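Local atomic coordinates of serine racemase (Enterococcus faecalis, PDB entry 4ECL), a protein that belongs to the alanine racemase family and is represented by its cytoplasmic domain, which pairs a TIM-barrel-type N-terminal part with a mainly beta C-terminal part. Residues A271-L276 with D320-P325; R255-G260 with S275-L280. All blocks are in the same frame, centred on the assembly; numbering follows the deposited sequence.

Contact 1. Residues A271-L276 with D320-P325; sequences ATRDSL and DVTDIP
Thr322 meets the guanidinium of Arg273 tip to tip, its methyl CG2 lying over one face of that flat group, 3.4 Å from NH2. Thr322 belongs to the type I beta turn from Val321 to Ile324, just after strand 317-320 in the C-terminal beta domain. The turn abuts the place where strand 275-280 begins. Arg273 runs out as an extended chain from CG to NE and ends in a salt bridge with Asp323. NH2 donates to OD2 of Asp323 at 3.0 Å, within the guanidinium plane, whereas its bond to OD1 is weak and badly bent at 119°. NH2 alone serves both carboxylate oxygens, and the two planes stand 82° apart. Further along the strand, the backbone of Leu276 is gripped twice: its N donates to Thr322 OG1, and its O accepts from Val321 N at 2.9 Å. Next to the second bond, Leu276 CB packs on Val321 CG2. With OG1 anti to the carbonyl carbon (chi1 -51°), the Thr322 hydroxyl is placed between Leu276 N and Asp320. Asp320 OD1 takes two donors: the backbone N of Thr322, which closes an Asx turn, and, on its syn lone pair, the Thr322 hydroxyl, OG1 to OD1 being 2.5 Å.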
ATOM      1  N   ALA A 271     -11.833 -28.478  -1.244  1.00 44.71           N
ATOM      2  CA  ALA A 271     -12.537 -28.802  -0.008  1.00 40.03           C
ATOM      3  C   ALA A 271     -12.515 -30.304   0.236  1.00 45.53           C
ATOM      4  O   ALA A 271     -12.792 -31.099  -0.674  1.00 46.37           O
ATOM      5  CB  ALA A 271     -13.966 -28.277  -0.041  1.00 40.72           C
ATOM      6  N   THR A 272     -12.174 -30.683   1.465  1.00 44.48           N
ATOM      7  CA  THR A 272     -12.070 -32.084   1.849  1.00 49.31           C
ATOM      8  C   THR A 272     -13.403 -32.540   2.412  1.00 51.94           C
ATOM      9  O   THR A 272     -13.564 -33.690   2.832  1.00 50.91           O
ATOM     10  CB  THR A 272     -11.016 -32.283   2.940  1.00 51.84           C
ATOM     11  OG1 THR A 272     -11.622 -32.078   4.220  1.00 54.11           O
ATOM     12  CG2 THR A 272      -9.869 -31.302   2.761  1.00 49.08           C
ATOM     13  N   ARG A 273     -14.353 -31.615   2.428  1.00 55.96           N
ATOM     14  CA  ARG A 273     -15.687 -31.880   2.941  1.00 60.35           C
ATOM     15  C   ARG A 273     -16.644 -30.827   2.397  1.00 56.40           C
ATOM     16  O   ARG A 273     -16.209 -29.837   1.798  1.00 52.42           O
ATOM     17  CB  ARG A 273     -15.676 -31.831   4.466  1.00 64.10           C
ATOM     18  CG  ARG A 273     -15.250 -30.484   5.043  1.00 65.89           C
ATOM     19  CD  ARG A 273     -15.202 -30.550   6.561  1.00 67.73           C
ATOM     20  NE  ARG A 273     -15.015 -29.240   7.174  1.00 64.95           N
ATOM     21  CZ  ARG A 273     -14.979 -29.034   8.487  1.00 63.21           C
ATOM     22  NH1 ARG A 273     -15.115 -30.058   9.321  1.00 60.21           N
ATOM     23  NH2 ARG A 273     -14.807 -27.809   8.966  1.00 60.55           N
ATOM     24  N   ASP A 274     -17.940 -31.038   2.594  1.00 51.77           N
ATOM     25  CA  ASP A 274     -18.916 -30.020   2.221  1.00 51.17           C
ATOM     26  C   ASP A 274     -18.722 -28.819   3.131  1.00 47.21           C
ATOM     27  O   ASP A 274     -18.744 -28.946   4.358  1.00 45.84           O
ATOM     28  CB  ASP A 274     -20.340 -30.558   2.329  1.00 56.32           C
ATOM     29  CG  ASP A 274     -20.670 -31.542   1.228  1.00 61.27           C
ATOM     30  OD1 ASP A 274     -19.726 -32.084   0.611  1.00 60.04           O
ATOM     31  OD2 ASP A 274     -21.872 -31.774   0.983  1.00 67.14           O
ATOM     32  N   SER A 275     -18.523 -27.654   2.529  1.00 42.94           N
ATOM     33  CA  SER A 275     -18.068 -26.505   3.295  1.00 39.43           C
ATOM     34  C   SER A 275     -18.947 -25.272   3.151  1.00 39.61           C
ATOM     35  O   SER A 275     -19.750 -25.157   2.218  1.00 40.66           O
ATOM     36  CB  SER A 275     -16.628 -26.150   2.906  1.00 40.28           C
ATOM     37  OG  SER A 275     -15.758 -27.249   3.112  1.00 41.28           O
ATOM     38  N   LEU A 276     -18.778 -24.357   4.097  1.00 40.05           N
ATOM     39  CA  LEU A 276     -19.364 -23.033   4.015  1.00 40.90           C
ATOM     40  C   LEU A 276     -18.240 -22.015   3.871  1.00 37.80           C
ATOM     41  O   LEU A 276     -17.269 -22.028   4.640  1.00 36.12           O
ATOM     42  CB  LEU A 276     -20.179 -22.727   5.265  1.00 37.87           C
ATOM     43  CG  LEU A 276     -21.566 -23.354   5.309  1.00 45.05           C
ATOM     44  CD1 LEU A 276     -22.209 -23.104   6.674  1.00 46.52           C
ATOM     45  CD2 LEU A 276     -22.417 -22.783   4.192  1.00 41.05           C
ATOM     46  N   ASP A 320     -13.086 -19.892   5.575  1.00 33.60           N
ATOM     47  CA  ASP A 320     -13.817 -21.123   5.841  1.00 30.80           C
ATOM     48  C   ASP A 320     -14.629 -20.975   7.121  1.00 31.52           C
ATOM     49  O   ASP A 320     -14.064 -20.833   8.198  1.00 30.93           O
ATOM     50  CB  ASP A 320     -12.802 -22.248   6.005  1.00 33.92           C
ATOM     51  CG  ASP A 320     -13.422 -23.615   5.923  1.00 42.76           C
ATOM     52  OD1 ASP A 320     -14.657 -23.732   6.076  1.00 45.05           O
ATOM     53  OD2 ASP A 320     -12.658 -24.578   5.709  1.00 47.26           O
ATOM     54  N   VAL A 321     -15.951 -21.002   7.013  1.00 36.02           N
ATOM     55  CA  VAL A 321     -16.800 -20.882   8.203  1.00 35.78           C
ATOM     56  C   VAL A 321     -17.623 -22.140   8.459  1.00 38.10           C
ATOM     57  O   VAL A 321     -18.650 -22.092   9.141  1.00 37.93           O
ATOM     58  CB  VAL A 321     -17.706 -19.628   8.150  1.00 29.84           C
ATOM     59  CG1 VAL A 321     -16.850 -18.362   8.224  1.00 31.55           C
ATOM     60  CG2 VAL A 321     -18.554 -19.625   6.893  1.00 24.60           C
ATOM     61  N   THR A 322     -17.145 -23.262   7.923  1.00 35.68           N
ATOM     62  CA  THR A 322     -17.814 -24.550   8.069  1.00 39.05           C
ATOM     63  C   THR A 322     -18.153 -24.879   9.530  1.00 41.44           C
ATOM     64  O   THR A 322     -19.195 -25.470   9.816  1.00 40.97           O
ATOM     65  CB  THR A 322     -16.971 -25.696   7.458  1.00 43.66           C
ATOM     66  OG1 THR A 322     -16.587 -25.354   6.120  1.00 45.56           O
ATOM     67  CG2 THR A 322     -17.768 -27.003   7.428  1.00 47.23           C
ATOM     68  N   ASP A 323     -17.286 -24.473  10.452  1.00 38.56           N
ATOM     69  CA  ASP A 323     -17.490 -24.780  11.865  1.00 42.86           C
ATOM     70  C   ASP A 323     -17.895 -23.559  12.694  1.00 43.98           C
ATOM     71  O   ASP A 323     -17.658 -23.521  13.902  1.00 45.05           O
ATOM     72  CB  ASP A 323     -16.229 -25.408  12.469  1.00 46.97           C
ATOM     73  CG  ASP A 323     -15.720 -26.592  11.667  1.00 51.41           C
ATOM     74  OD1 ASP A 323     -16.515 -27.206  10.933  1.00 51.50           O
ATOM     75  OD2 ASP A 323     -14.515 -26.907  11.768  1.00 55.82           O
ATOM     76  N   ILE A 324     -18.495 -22.560  12.052  1.00 39.96           N
ATOM     77  CA  ILE A 324     -18.952 -21.370  12.769  1.00 37.12           C
ATOM     78  C   ILE A 324     -20.385 -21.038  12.366  1.00 38.83           C
ATOM     79  O   ILE A 324     -20.609 -20.353  11.371  1.00 35.47           O
ATOM     80  CB  ILE A 324     -18.067 -20.130  12.479  1.00 39.52           C
ATOM     81  CG1 ILE A 324     -16.574 -20.488  12.502  1.00 35.38           C
ATOM     82  CG2 ILE A 324     -18.385 -19.012  13.470  1.00 36.66           C
ATOM     83  CD1 ILE A 324     -15.655 -19.350  12.072  1.00 28.72           C
ATOM     84  N   PRO A 325     -21.368 -21.534  13.127  1.00 40.89           N
ATOM     85  CA  PRO A 325     -22.755 -21.331  12.675  1.00 41.97           C
ATOM     86  C   PRO A 325     -23.205 -19.866  12.725  1.00 42.94           C
ATOM     87  O   PRO A 325     -24.045 -19.455  11.921  1.00 44.95           O
ATOM     88  CB  PRO A 325     -23.587 -22.214  13.617  1.00 38.26           C
ATOM     89  CG  PRO A 325     -22.688 -22.556  14.751  1.00 44.16           C
ATOM     90  CD  PRO A 325     -21.264 -22.435  14.284  1.00 40.13           C
TER

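Contact 2. Residues R255-G260 with S275-L280; sequences RKIKQG and SLIAIL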
ATOM      1  N   ARG A 255     -21.372 -19.108   0.922  1.00 32.78           N
ATOM      2  CA  ARG A 255     -21.555 -20.045  -0.158  1.00 33.45           C
ATOM      3  C   ARG A 255     -21.262 -21.445   0.325  1.00 36.97           C
ATOM      4  O   ARG A 255     -20.279 -21.662   1.040  1.00 36.66           O
ATOM      5  CB  ARG A 255     -20.630 -19.712  -1.335  1.00 39.08           C
ATOM      6  CG  ARG A 255     -20.770 -20.708  -2.488  1.00 43.11           C
ATOM      7  CD  ARG A 255     -19.968 -20.319  -3.738  1.00 42.78           C
ATOM      8  NE  ARG A 255     -20.319 -19.002  -4.274  1.00 43.23           N
ATOM      9  CZ  ARG A 255     -21.462 -18.719  -4.902  1.00 38.28           C
ATOM     10  NH1 ARG A 255     -22.394 -19.655  -5.058  1.00 28.84           N
ATOM     11  NH2 ARG A 255     -21.677 -17.490  -5.358  1.00 30.21           N
ATOM     12  N   LYS A 256     -22.126 -22.387  -0.058  1.00 39.29           N
ATOM     13  CA  LYS A 256     -21.861 -23.800   0.170  1.00 38.57           C
ATOM     14  C   LYS A 256     -20.858 -24.309  -0.856  1.00 41.57           C
ATOM     15  O   LYS A 256     -21.023 -24.096  -2.048  1.00 41.18           O
ATOM     16  CB  LYS A 256     -23.147 -24.621   0.075  1.00 42.92           C
ATOM     17  CG  LYS A 256     -24.127 -24.388   1.208  1.00 45.52           C
ATOM     18  CD  LYS A 256     -25.263 -25.384   1.149  1.00 50.85           C
ATOM     19  CE  LYS A 256     -26.252 -25.146   2.270  1.00 52.37           C
ATOM     20  NZ  LYS A 256     -27.268 -26.231   2.321  1.00 60.24           N
ATOM     21  N   ILE A 257     -19.817 -24.980  -0.385  1.00 40.72           N
ATOM     22  CA  ILE A 257     -18.853 -25.585  -1.290  1.00 46.76           C
ATOM     23  C   ILE A 257     -18.897 -27.093  -1.149  1.00 46.57           C
ATOM     24  O   ILE A 257     -18.590 -27.633  -0.085  1.00 52.41           O
ATOM     25  CB  ILE A 257     -17.406 -25.084  -1.021  1.00 47.71           C
ATOM     26  CG1 ILE A 257     -17.255 -23.627  -1.465  1.00 48.66           C
ATOM     27  CG2 ILE A 257     -16.389 -25.949  -1.744  1.00 46.46           C
ATOM     28  CD1 ILE A 257     -17.876 -23.339  -2.822  1.00 45.09           C
ATOM     29  N   LYS A 258     -19.282 -27.774  -2.220  1.00 38.27           N
ATOM     30  CA  LYS A 258     -19.287 -29.227  -2.204  1.00 46.72           C
ATOM     31  C   LYS A 258     -17.870 -29.767  -2.072  1.00 49.65           C
ATOM     32  O   LYS A 258     -16.916 -29.174  -2.584  1.00 49.14           O
ATOM     33  CB  LYS A 258     -19.949 -29.784  -3.464  1.00 54.45           C
ATOM     34  CG  LYS A 258     -21.418 -29.426  -3.588  1.00 63.31           C
ATOM     35  CD  LYS A 258     -22.102 -30.246  -4.675  1.00 72.57           C
ATOM     36  CE  LYS A 258     -23.581 -29.902  -4.777  1.00 76.60           C
ATOM     37  NZ  LYS A 258     -23.800 -28.473  -5.146  1.00 79.02           N
ATOM     38  N   GLN A 259     -17.745 -30.883  -1.364  1.00 47.73           N
ATOM     39  CA  GLN A 259     -16.487 -31.601  -1.255  1.00 48.98           C
ATOM     40  C   GLN A 259     -15.955 -31.903  -2.649  1.00 49.87           C
ATOM     41  O   GLN A 259     -16.665 -32.465  -3.478  1.00 47.44           O
ATOM     42  CB  GLN A 259     -16.709 -32.899  -0.483  1.00 55.67           C
ATOM     43  CG  GLN A 259     -15.596 -33.920  -0.591  1.00 60.99           C
ATOM     44  CD  GLN A 259     -15.936 -35.187   0.168  1.00 71.57           C
ATOM     45  OE1 GLN A 259     -16.136 -35.160   1.384  1.00 74.04           O
ATOM     46  NE2 GLN A 259     -16.028 -36.303  -0.550  1.00 74.28           N
ATOM     47  N   GLY A 260     -14.713 -31.508  -2.909  1.00 49.66           N
ATOM     48  CA  GLY A 260     -14.119 -31.697  -4.217  1.00 52.39           C
ATOM     49  C   GLY A 260     -14.013 -30.397  -4.993  1.00 54.46           C
ATOM     50  O   GLY A 260     -13.212 -30.288  -5.920  1.00 56.69           O
ATOM     51  N   SER A 275     -18.523 -27.654   2.529  1.00 42.94           N
ATOM     52  CA  SER A 275     -18.068 -26.505   3.295  1.00 39.43           C
ATOM     53  C   SER A 275     -18.947 -25.272   3.151  1.00 39.61           C
ATOM     54  O   SER A 275     -19.750 -25.157   2.218  1.00 40.66           O
ATOM     55  CB  SER A 275     -16.628 -26.150   2.906  1.00 40.28           C
ATOM     56  OG  SER A 275     -15.758 -27.249   3.112  1.00 41.28           O
ATOM     57  N   LEU A 276     -18.778 -24.357   4.097  1.00 40.05           N
ATOM     58  CA  LEU A 276     -19.364 -23.033   4.015  1.00 40.90           C
ATOM     59  C   LEU A 276     -18.240 -22.015   3.871  1.00 37.80           C
ATOM     60  O   LEU A 276     -17.269 -22.028   4.640  1.00 36.12           O
ATOM     61  CB  LEU A 276     -20.179 -22.727   5.265  1.00 37.87           C
ATOM     62  CG  LEU A 276     -21.566 -23.354   5.309  1.00 45.05           C
ATOM     63  CD1 LEU A 276     -22.209 -23.104   6.674  1.00 46.52           C
ATOM     64  CD2 LEU A 276     -22.417 -22.783   4.192  1.00 41.05           C
ATOM     65  N   ILE A 277     -18.381 -21.131   2.890  1.00 31.56           N
ATOM     66  CA  ILE A 277     -17.377 -20.101   2.628  1.00 29.95           C
ATOM     67  C   ILE A 277     -17.956 -18.708   2.819  1.00 29.15           C
ATOM     68  O   ILE A 277     -19.024 -18.397   2.293  1.00 29.65           O
ATOM     69  CB  ILE A 277     -16.826 -20.226   1.183  1.00 46.19           C
ATOM     70  CG1 ILE A 277     -15.920 -21.449   1.068  1.00 44.87           C
ATOM     71  CG2 ILE A 277     -16.074 -18.972   0.766  1.00 50.39           C
ATOM     72  CD1 ILE A 277     -14.903 -21.538   2.176  1.00 44.52           C
ATOM     73  N   ALA A 278     -17.257 -17.865   3.569  1.00 30.50           N
ATOM     74  CA  ALA A 278     -17.668 -16.477   3.672  1.00 29.30           C
ATOM     75  C   ALA A 278     -16.783 -15.620   2.792  1.00 34.76           C
ATOM     76  O   ALA A 278     -15.557 -15.767   2.780  1.00 37.51           O
ATOM     77  CB  ALA A 278     -17.616 -15.996   5.105  1.00 23.04           C
ATOM     78  N   ILE A 279     -17.401 -14.710   2.057  1.00 34.28           N
ATOM     79  CA  ILE A 279     -16.636 -13.808   1.213  1.00 30.03           C
ATOM     80  C   ILE A 279     -16.494 -12.465   1.910  1.00 29.04           C
ATOM     81  O   ILE A 279     -17.493 -11.866   2.318  1.00 29.04           O
ATOM     82  CB  ILE A 279     -17.315 -13.622  -0.154  1.00 29.30           C
ATOM     83  CG1 ILE A 279     -17.525 -14.984  -0.823  1.00 28.18           C
ATOM     84  CG2 ILE A 279     -16.488 -12.715  -1.035  1.00 21.31           C
ATOM     85  CD1 ILE A 279     -16.226 -15.724  -1.097  1.00 31.35           C
ATOM     86  N   LEU A 280     -15.250 -12.014   2.052  1.00 20.31           N
ATOM     87  CA  LEU A 280     -14.929 -10.718   2.646  1.00 25.75           C
ATOM     88  C   LEU A 280     -14.475  -9.739   1.565  1.00 27.34           C
ATOM     89  O   LEU A 280     -13.663 -10.080   0.708  1.00 30.36           O
ATOM     90  CB  LEU A 280     -13.818 -10.872   3.680  1.00 23.08           C
ATOM     91  CG  LEU A 280     -14.114 -11.746   4.901  1.00 28.19           C
ATOM     92  CD1 LEU A 280     -12.898 -11.829   5.804  1.00 21.96           C
ATOM     93  CD2 LEU A 280     -15.314 -11.214   5.675  1.00 29.04           C
TER
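Ile257 and Ile277 touch through their CG1 atoms, 3.6 Å apart, the two side chains slanting across one another on the same face of an antiparallel strand pair. Four backbone bonds join the strands. At the hydrogen-bonded pair Arg255 and Ile277, each N donates to the other's O, with Ile277 N 2.7 Å from Arg255 O. The same exchange occurs between Ile257 and Ser275, where Ile257 N to Ser275 O is 2.6 Å and nearly straight at 171°. Both N and O of these four residues are thereby satisfied across the pair. Lys256 and Leu276 form the non-hydrogen-bonded pair between them. The N and O of Leu276 face away from strand 255-257, toward the 320-325 turn. Lys256 CA makes a CA-H...O contact with Ser275 O at 3.2 Å. On the face of Lys256 and Leu276, their side chains lie alongside each other, CG of the lysine 3.8 Å from CD2 of the leucine. The hydroxyl of Ser275 is taken up by Arg273 O. The Arg255 chain bends at chi3 (-58°), which sets NE; its end leads away from the strand pair, and NH2 donates to the carbonyl oxygens of Gly134 and Arg132 of the second subunit. Ile257 packs on His131 of that subunit as well. This is an antiparallel beta pairing in the C-terminal beta domain of an alanine racemase-type dimer, with the face of Arg255 and Ile257 turned to the partner subunit.

In the fold
Contacts 1 and 2 share Ser275 and Leu276 and flank the start of strand 275-280, with strand 245-257 along one edge and the turn after strand 317-320 along the other. Both are partly buried and lie far from the centre of the chain, about 37 and 36 Å from it, their own centres 6 Å apart. Contact 2 is regular backbone pairing with apolar filling and reaches the second subunit; contact 1, touched by no other chain of the assembly, adds side-chain hydroxyl and carboxylate groups to a single backbone-to-backbone bond and ends in a solvent-exposed ion pair. Asp274 OD1 accepting from Gln259 N, and a backbone hydrogen bond between Gly260 and Ala271, tie their loops together.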